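Local coordinates for N-acetylglucosamine-6-phosphate deacetylase (Mycobacterium smegmatis, PDB 6FV4), which probably catalyses the metal-dependent removal of the acetyl group from N-acetylglucosamine-6-phosphate in mycobacterial carbohydrate metabolism, at residues 136-141 and 222-227; 188-193 and 198-203; 228-233 and 239-244. The protein carries 1 engineered substitution. All coordinates share one frame; numbering follows the deposited sequence.

Contact 1: residues 136-141 and 222-227; sequences HLEGPW and VGTHLF. With CD (cadmium ion), chain J; ZN (zinc ion), chain H.
The His225 ring has the CG2 methyl of its own neighbour Thr224 over the centre of one face, and Glu138 OE2 approaches it obliquely from across the contact. Its plane stands 53° from that of the Glu138 carboxylate. The second imidazole, His136, meets Thr224 at its edge, where CE1 lies 4.5 Å from CG2, while the backbone N of Glu138 sits near the rim of one face. This is the metal centre of an amidohydrolase, at the C-terminal ends of strands 134-138 and 222-223 in the (beta/alpha)8 barrel of that family.

Glutamate suits position 138 because a carboxylate has two oxygens to share: Glu138 OE1 binds the zinc ion at 2.1 Å and Glu138 OE2 the cadmium ion at 2.4 Å, bridging the metals. With CG anti to the backbone N (chi1 -171°) and the chain extended beyond it, the carboxylate is carried from the backbone toward His225. Glu138 OE2 and His225 NE2 are 3.3 Å apart as fellow cadmium ligands, not as hydrogen-bond partners. His150 and His204 also bind the cadmium; His72 and His74 complete the protein ligands of the zinc.

A threonine fits at 224 because its two branches do different work. Thr224 CG2 packs 3.5 Å from Glu138 OE2 and lies over the His225 ring, whereas OG1 is hydrogen-bonded to the hydroxyl of Thr178. That same hydroxyl is paired with His136 NE2, and Ser107 holds His136 ND1, so both ring nitrogens are engaged in the buried interior and the ring's rotation is fixed. Glu253, on strand 251-255, accepts a hydrogen bond from the backbone N of His225. On the cadmium, His225 NE2 is a ligand at 2.5 Å, and water 1 takes another place at 2.6 Å.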
# COMPACT_ATOMS: atom_id res chain seq x y z
N HIS B 136 21.76 -9.29 -15.26
CA HIS B 136 20.75 -9.72 -14.30
C HIS B 136 20.35 -11.14 -14.65
O HIS B 136 19.93 -11.40 -15.78
CB HIS B 136 19.55 -8.77 -14.35
CG HIS B 136 18.32 -9.29 -13.68
ND1 HIS B 136 17.06 -8.97 -14.13
CD2 HIS B 136 18.14 -10.05 -12.57
CE1 HIS B 136 16.15 -9.54 -13.35
NE2 HIS B 136 16.78 -10.18 -12.38
N LEU B 137 20.50 -12.06 -13.70
CA LEU B 137 20.05 -13.43 -13.91
C LEU B 137 18.64 -13.56 -13.35
O LEU B 137 18.45 -13.72 -12.14
CB LEU B 137 21.00 -14.42 -13.24
CG LEU B 137 22.48 -14.22 -13.59
CD1 LEU B 137 23.30 -15.23 -12.82
CD2 LEU B 137 22.68 -14.35 -15.08
N GLU B 138 17.65 -13.48 -14.24
CA GLU B 138 16.26 -13.73 -13.87
C GLU B 138 15.95 -15.21 -14.10
O GLU B 138 15.25 -15.61 -15.04
CB GLU B 138 15.31 -12.84 -14.65
CG GLU B 138 13.87 -12.96 -14.09
CD GLU B 138 12.90 -12.06 -14.78
OE1 GLU B 138 13.11 -11.79 -15.96
OE2 GLU B 138 11.91 -11.63 -14.13
N GLY B 139 16.50 -16.03 -13.21
CA GLY B 139 16.51 -17.46 -13.39
C GLY B 139 17.94 -17.96 -13.31
O GLY B 139 18.90 -17.20 -13.51
N PRO B 140 18.12 -19.25 -13.05
CA PRO B 140 17.13 -20.33 -13.01
C PRO B 140 16.58 -20.67 -11.63
O PRO B 140 15.80 -21.62 -11.50
CB PRO B 140 17.92 -21.52 -13.56
CG PRO B 140 19.27 -21.30 -12.96
CD PRO B 140 19.49 -19.79 -12.91
N TRP B 141 16.98 -19.94 -10.60
CA TRP B 141 16.62 -20.31 -9.23
C TRP B 141 15.28 -19.70 -8.82
O TRP B 141 15.11 -19.06 -7.76
CB TRP B 141 17.76 -19.92 -8.31
CG TRP B 141 19.02 -20.53 -8.87
CD1 TRP B 141 19.25 -21.86 -9.08
CD2 TRP B 141 20.19 -19.85 -9.33
NE1 TRP B 141 20.49 -22.05 -9.62
CE2 TRP B 141 21.10 -20.84 -9.79
CE3 TRP B 141 20.57 -18.50 -9.40
CZ2 TRP B 141 22.35 -20.52 -10.31
CZ3 TRP B 141 21.81 -18.19 -9.90
CH2 TRP B 141 22.69 -19.20 -10.35
N VAL B 222 15.86 -6.09 -3.53
CA VAL B 222 15.09 -5.70 -4.71
C VAL B 222 13.92 -6.67 -4.87
O VAL B 222 14.06 -7.86 -4.60
CB VAL B 222 15.96 -5.66 -5.98
CG1 VAL B 222 15.10 -5.53 -7.23
CG2 VAL B 222 16.96 -4.49 -5.91
N GLY B 223 12.76 -6.13 -5.25
CA GLY B 223 11.64 -6.95 -5.71
C GLY B 223 11.56 -6.92 -7.22
O GLY B 223 11.41 -5.86 -7.83
N THR B 224 11.72 -8.11 -7.84
CA THR B 224 11.61 -8.24 -9.30
C THR B 224 10.16 -8.12 -9.74
O THR B 224 9.31 -8.88 -9.27
CB THR B 224 12.16 -9.59 -9.77
OG1 THR B 224 13.49 -9.78 -9.27
CG2 THR B 224 12.19 -9.66 -11.28
N HIS B 225 9.91 -7.23 -10.71
CA HIS B 225 8.61 -6.72 -11.16
C HIS B 225 7.45 -7.10 -10.24
O HIS B 225 6.69 -8.04 -10.50
CB HIS B 225 8.30 -7.14 -12.61
CG HIS B 225 8.47 -8.60 -12.89
ND1 HIS B 225 8.08 -9.59 -12.02
CD2 HIS B 225 8.96 -9.24 -13.98
CE1 HIS B 225 8.32 -10.78 -12.55
NE2 HIS B 225 8.83 -10.59 -13.75
N LEU B 226 7.33 -6.33 -9.15
CA LEU B 226 6.30 -6.50 -8.13
C LEU B 226 4.94 -6.77 -8.75
O LEU B 226 4.54 -6.09 -9.70
CB LEU B 226 6.23 -5.25 -7.26
CG LEU B 226 5.60 -5.48 -5.89
CD1 LEU B 226 6.58 -6.13 -4.95
CD2 LEU B 226 5.11 -4.16 -5.29
N PHE B 227 4.25 -7.78 -8.20
CA PHE B 227 2.92 -8.27 -8.56
C PHE B 227 2.94 -9.21 -9.76
O PHE B 227 2.06 -10.07 -9.88
CB PHE B 227 1.94 -7.11 -8.81
CG PHE B 227 1.45 -6.45 -7.54
CD1 PHE B 227 0.42 -7.02 -6.79
CD2 PHE B 227 2.05 -5.29 -7.08
CE1 PHE B 227 -0.04 -6.41 -5.62
CE2 PHE B 227 1.61 -4.68 -5.90
CZ PHE B 227 0.56 -5.24 -5.16
CD CD J . 9.87 -12.16 -15.33
ZN ZN H . 12.34 -10.23 -17.07
O HOH W 1 7.45 -12.43 -16.20

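Contact 2: residues 188-193 and 198-203; sequences AAIAQL and VVAAVG
Leu193 O accepts a hydrogen bond from Val198 N, 2.9 Å long and 157° at the hydrogen, with the donor tilted 34° from the carbonyl plane. The bond runs from residue i+5 back to residue i and ties the last part of helix 186-195 to the start of strand 199-202. Beside it, Leu193 CD2 lies 4.3 Å from Val198 CG1. Because the valine holds CG1 anti to its backbone N (chi1 -179°), the other branch, Val198 CG2, falls on the side of Leu193 O, 4.1 Å away.

One turn back along the helix, Ile190 CG2 comes within 3.9 Å of Ala200 CB, and CG1 lies only slightly farther off. Leu193 CD1 is 4.5 Å from Ala200 CB. Alanine suits this place: its single methyl meets both branched chains while the alpha carbons of Ile190 and Ala200 stay just 5.8 Å apart. Leucine suits 193 because its forked end is long enough to touch Val198 with one methyl and Ala200 with the other.

The helix and strand belong to the beta-alpha-beta crossover formed by strand 174-179, helix 186-195 and strand 199-202. Leu193 also rests on Val177 and Ile179 of the first strand and on Ile163 of helix 160-170, Val198 packs on Leu167 of that helix, and Ile190 touches Ala215 of helix 209-217.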
# COMPACT_ATOMS: atom_id res chain seq x y z
N ALA B 188 20.60 -19.37 1.85
CA ALA B 188 22.06 -19.44 1.71
C ALA B 188 22.52 -18.78 0.42
O ALA B 188 23.53 -18.05 0.41
CB ALA B 188 22.52 -20.91 1.77
N ALA B 189 21.79 -18.99 -0.68
CA ALA B 189 22.18 -18.37 -1.94
C ALA B 189 22.16 -16.85 -1.85
O ALA B 189 23.07 -16.18 -2.35
CB ALA B 189 21.26 -18.85 -3.07
N ILE B 190 21.14 -16.29 -1.19
CA ILE B 190 21.08 -14.85 -1.00
C ILE B 190 22.30 -14.36 -0.22
O ILE B 190 22.88 -13.32 -0.54
CB ILE B 190 19.77 -14.45 -0.29
CG1 ILE B 190 18.58 -14.69 -1.23
CG2 ILE B 190 19.86 -13.01 0.19
CD1 ILE B 190 17.23 -14.72 -0.54
N ALA B 191 22.68 -15.08 0.83
CA ALA B 191 23.87 -14.68 1.57
C ALA B 191 25.11 -14.77 0.70
O ALA B 191 25.99 -13.91 0.76
CB ALA B 191 24.03 -15.54 2.83
N GLN B 192 25.17 -15.80 -0.15
CA GLN B 192 26.31 -15.98 -1.05
C GLN B 192 26.40 -14.84 -2.05
O GLN B 192 27.49 -14.32 -2.32
CB GLN B 192 26.18 -17.33 -1.76
CG GLN B 192 27.47 -17.86 -2.38
CD GLN B 192 27.21 -19.04 -3.31
OE1 GLN B 192 26.10 -19.59 -3.33
NE2 GLN B 192 28.22 -19.42 -4.08
N LEU B 193 25.26 -14.43 -2.61
CA LEU B 193 25.25 -13.36 -3.60
C LEU B 193 25.70 -12.03 -3.00
O LEU B 193 26.50 -11.32 -3.60
CB LEU B 193 23.85 -13.24 -4.21
CG LEU B 193 23.53 -14.48 -5.04
CD1 LEU B 193 22.02 -14.63 -5.21
CD2 LEU B 193 24.25 -14.43 -6.39
N VAL B 198 26.80 -9.00 -5.29
CA VAL B 198 25.68 -9.03 -6.22
C VAL B 198 24.39 -8.72 -5.47
O VAL B 198 24.22 -9.13 -4.31
CB VAL B 198 25.59 -10.40 -6.91
CG1 VAL B 198 24.43 -10.43 -7.90
CG2 VAL B 198 26.94 -10.76 -7.59
N VAL B 199 23.48 -7.98 -6.11
CA VAL B 199 22.17 -7.71 -5.53
C VAL B 199 21.31 -8.97 -5.63
O VAL B 199 21.24 -9.62 -6.68
CB VAL B 199 21.49 -6.52 -6.23
CG1 VAL B 199 20.09 -6.31 -5.66
CG2 VAL B 199 22.31 -5.24 -6.08
N ALA B 200 20.66 -9.32 -4.52
CA ALA B 200 19.70 -10.41 -4.51
C ALA B 200 18.31 -9.80 -4.64
O ALA B 200 17.92 -8.95 -3.84
CB ALA B 200 19.84 -11.25 -3.24
N ALA B 201 17.57 -10.22 -5.67
CA ALA B 201 16.20 -9.78 -5.89
C ALA B 201 15.25 -10.93 -5.60
O ALA B 201 15.60 -12.10 -5.79
CB ALA B 201 16.00 -9.26 -7.32
N VAL B 202 14.04 -10.61 -5.11
CA VAL B 202 12.99 -11.61 -4.88
C VAL B 202 12.01 -11.53 -6.04
O VAL B 202 11.57 -10.43 -6.41
CB VAL B 202 12.26 -11.40 -3.54
CG1 VAL B 202 11.01 -12.27 -3.46
CG2 VAL B 202 13.16 -11.74 -2.38
N GLY B 203 11.65 -12.67 -6.62
CA GLY B 203 10.77 -12.68 -7.77
C GLY B 203 10.43 -14.10 -8.15
O GLY B 203 11.00 -15.06 -7.62

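Contact 3: residues 228-233 and 239-244; sequences NAMRPI and GPAVAL
Met230 runs out from the loop 228-233 to touch three residues in turn along helix 240-246. Its CB leads to Met230 CG, 4.0 Å from Pro240 CG, the two side chains running antiparallel alongside each other. Met230 SD follows, 4.2 Å from Ala241 CB and 4.0 Å from Ala241 N, the latter a contact and not a hydrogen bond. A bend at chi3 (-69°) then turns Met230 CE toward Leu244 CD1, met at 4.1 Å. An unbranched, flexible methionine suits this path over one ring and two aliphatic groups.

The loop, which follows strand 222-223 of the (beta/alpha)8 barrel, includes Asn228 and Ala229, predicted to bind substrate; the chain then comes back to start the helix. Gly239 is the N-cap, with a positive phi (77°) and the Pro232 carbonyl on the side where a CB would point. Proline is apt at the first helical position, where a missing N-H costs no helical bond. Ala241 N, in the first turn, is served by water 2 at 3.0 Å, which donates to Arg231 O. Ile233 lies roughly perpendicular to Val242, Ile233 CG1 3.9 Å from Val242 CG2; Ile233 packs on Ile265, and Val242 on Ala264, of the second subunit.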
# COMPACT_ATOMS: atom_id res chain seq x y z
N ASN B 228 3.91 -9.06 -10.67
CA ASN B 228 4.00 -9.99 -11.80
C ASN B 228 4.78 -11.22 -11.40
O ASN B 228 5.82 -11.12 -10.73
CB ASN B 228 4.66 -9.33 -13.01
CG ASN B 228 3.89 -8.15 -13.52
OD1 ASN B 228 4.41 -7.03 -13.60
ND2 ASN B 228 2.62 -8.38 -13.85
N ALA B 229 4.28 -12.40 -11.80
CA ALA B 229 4.92 -13.69 -11.52
C ALA B 229 5.14 -13.88 -10.02
O ALA B 229 6.18 -14.36 -9.57
CB ALA B 229 6.25 -13.82 -12.27
N MET B 230 4.13 -13.53 -9.23
CA MET B 230 4.28 -13.46 -7.80
C MET B 230 2.94 -13.78 -7.16
O MET B 230 1.90 -13.45 -7.73
CB MET B 230 4.77 -12.05 -7.42
CG MET B 230 4.86 -11.72 -5.96
SD MET B 230 5.54 -10.05 -5.83
CE MET B 230 7.22 -10.33 -6.40
N ARG B 231 2.97 -14.46 -6.02
CA ARG B 231 1.75 -14.74 -5.29
C ARG B 231 1.03 -13.44 -4.93
O ARG B 231 1.68 -12.45 -4.57
CB ARG B 231 2.09 -15.53 -4.02
CG ARG B 231 0.94 -15.78 -3.09
CD ARG B 231 1.43 -16.37 -1.78
NE ARG B 231 1.91 -17.73 -1.95
CZ ARG B 231 1.47 -18.77 -1.25
NH1 ARG B 231 0.53 -18.60 -0.32
NH2 ARG B 231 1.96 -19.98 -1.48
N PRO B 232 -0.29 -13.37 -5.06
CA PRO B 232 -1.00 -12.12 -4.77
C PRO B 232 -1.11 -11.85 -3.27
O PRO B 232 -0.80 -12.69 -2.42
CB PRO B 232 -2.39 -12.36 -5.37
CG PRO B 232 -2.56 -13.84 -5.29
CD PRO B 232 -1.20 -14.39 -5.61
N ILE B 233 -1.58 -10.64 -2.97
CA ILE B 233 -1.89 -10.24 -1.59
C ILE B 233 -3.22 -10.86 -1.18
O ILE B 233 -4.24 -10.68 -1.85
CB ILE B 233 -1.94 -8.71 -1.46
CG1 ILE B 233 -0.60 -8.07 -1.84
CG2 ILE B 233 -2.32 -8.31 -0.01
CD1 ILE B 233 -0.72 -6.55 -2.03
N GLY B 239 1.68 -12.54 1.40
CA GLY B 239 2.52 -12.86 0.27
C GLY B 239 3.71 -11.93 0.17
O GLY B 239 3.91 -11.04 1.01
N PRO B 240 4.53 -12.11 -0.87
CA PRO B 240 5.82 -11.41 -0.91
C PRO B 240 5.70 -9.92 -1.16
O PRO B 240 6.54 -9.18 -0.64
CB PRO B 240 6.57 -12.12 -2.06
CG PRO B 240 5.72 -13.34 -2.42
CD PRO B 240 4.32 -12.95 -2.07
N ALA B 241 4.70 -9.46 -1.92
CA ALA B 241 4.61 -8.04 -2.24
C ALA B 241 4.56 -7.18 -0.99
O ALA B 241 5.10 -6.06 -0.98
CB ALA B 241 3.36 -7.76 -3.10
N VAL B 242 3.96 -7.68 0.09
CA VAL B 242 3.80 -6.87 1.29
C VAL B 242 5.09 -6.86 2.11
O VAL B 242 5.50 -5.80 2.60
CB VAL B 242 2.58 -7.35 2.11
CG1 VAL B 242 2.57 -6.71 3.50
CG2 VAL B 242 1.30 -7.00 1.36
N ALA B 243 5.75 -8.02 2.24
CA ALA B 243 7.08 -8.06 2.83
C ALA B 243 8.03 -7.13 2.10
O ALA B 243 8.82 -6.40 2.73
CB ALA B 243 7.64 -9.49 2.84
N LEU B 244 7.95 -7.10 0.77
CA LEU B 244 8.85 -6.26 -0.02
C LEU B 244 8.54 -4.77 0.12
O LEU B 244 9.46 -3.95 0.18
CB LEU B 244 8.80 -6.69 -1.49
CG LEU B 244 9.48 -8.04 -1.80
CD1 LEU B 244 8.98 -8.57 -3.14
CD2 LEU B 244 11.00 -7.89 -1.82
O HOH W 2 1.95 -10.62 -2.41

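All three contacts lie in the same barrel domain. Contact 2 is nested within the chain loop that contact 1 closes, and contact 3 follows both. Contacts 1 and 2 have centres about 10 Å apart and share neighbouring parallel strands, 199-202 and 222-223, joined by probable backbone hydrogen bonds between Val202 and both Val222 and Thr224. Contact 3 is centred about 12 Å from contact 1 and about 17 Å from contact 2; the chain passes from strand 222-223 through its loop into helix 240-246, and Leu226 packs on Ala241 and Leu244. The metal centre is flanked by a barrel strand with its outer helix and by the loop holding Asn228 and Ala229, predicted substrate residues.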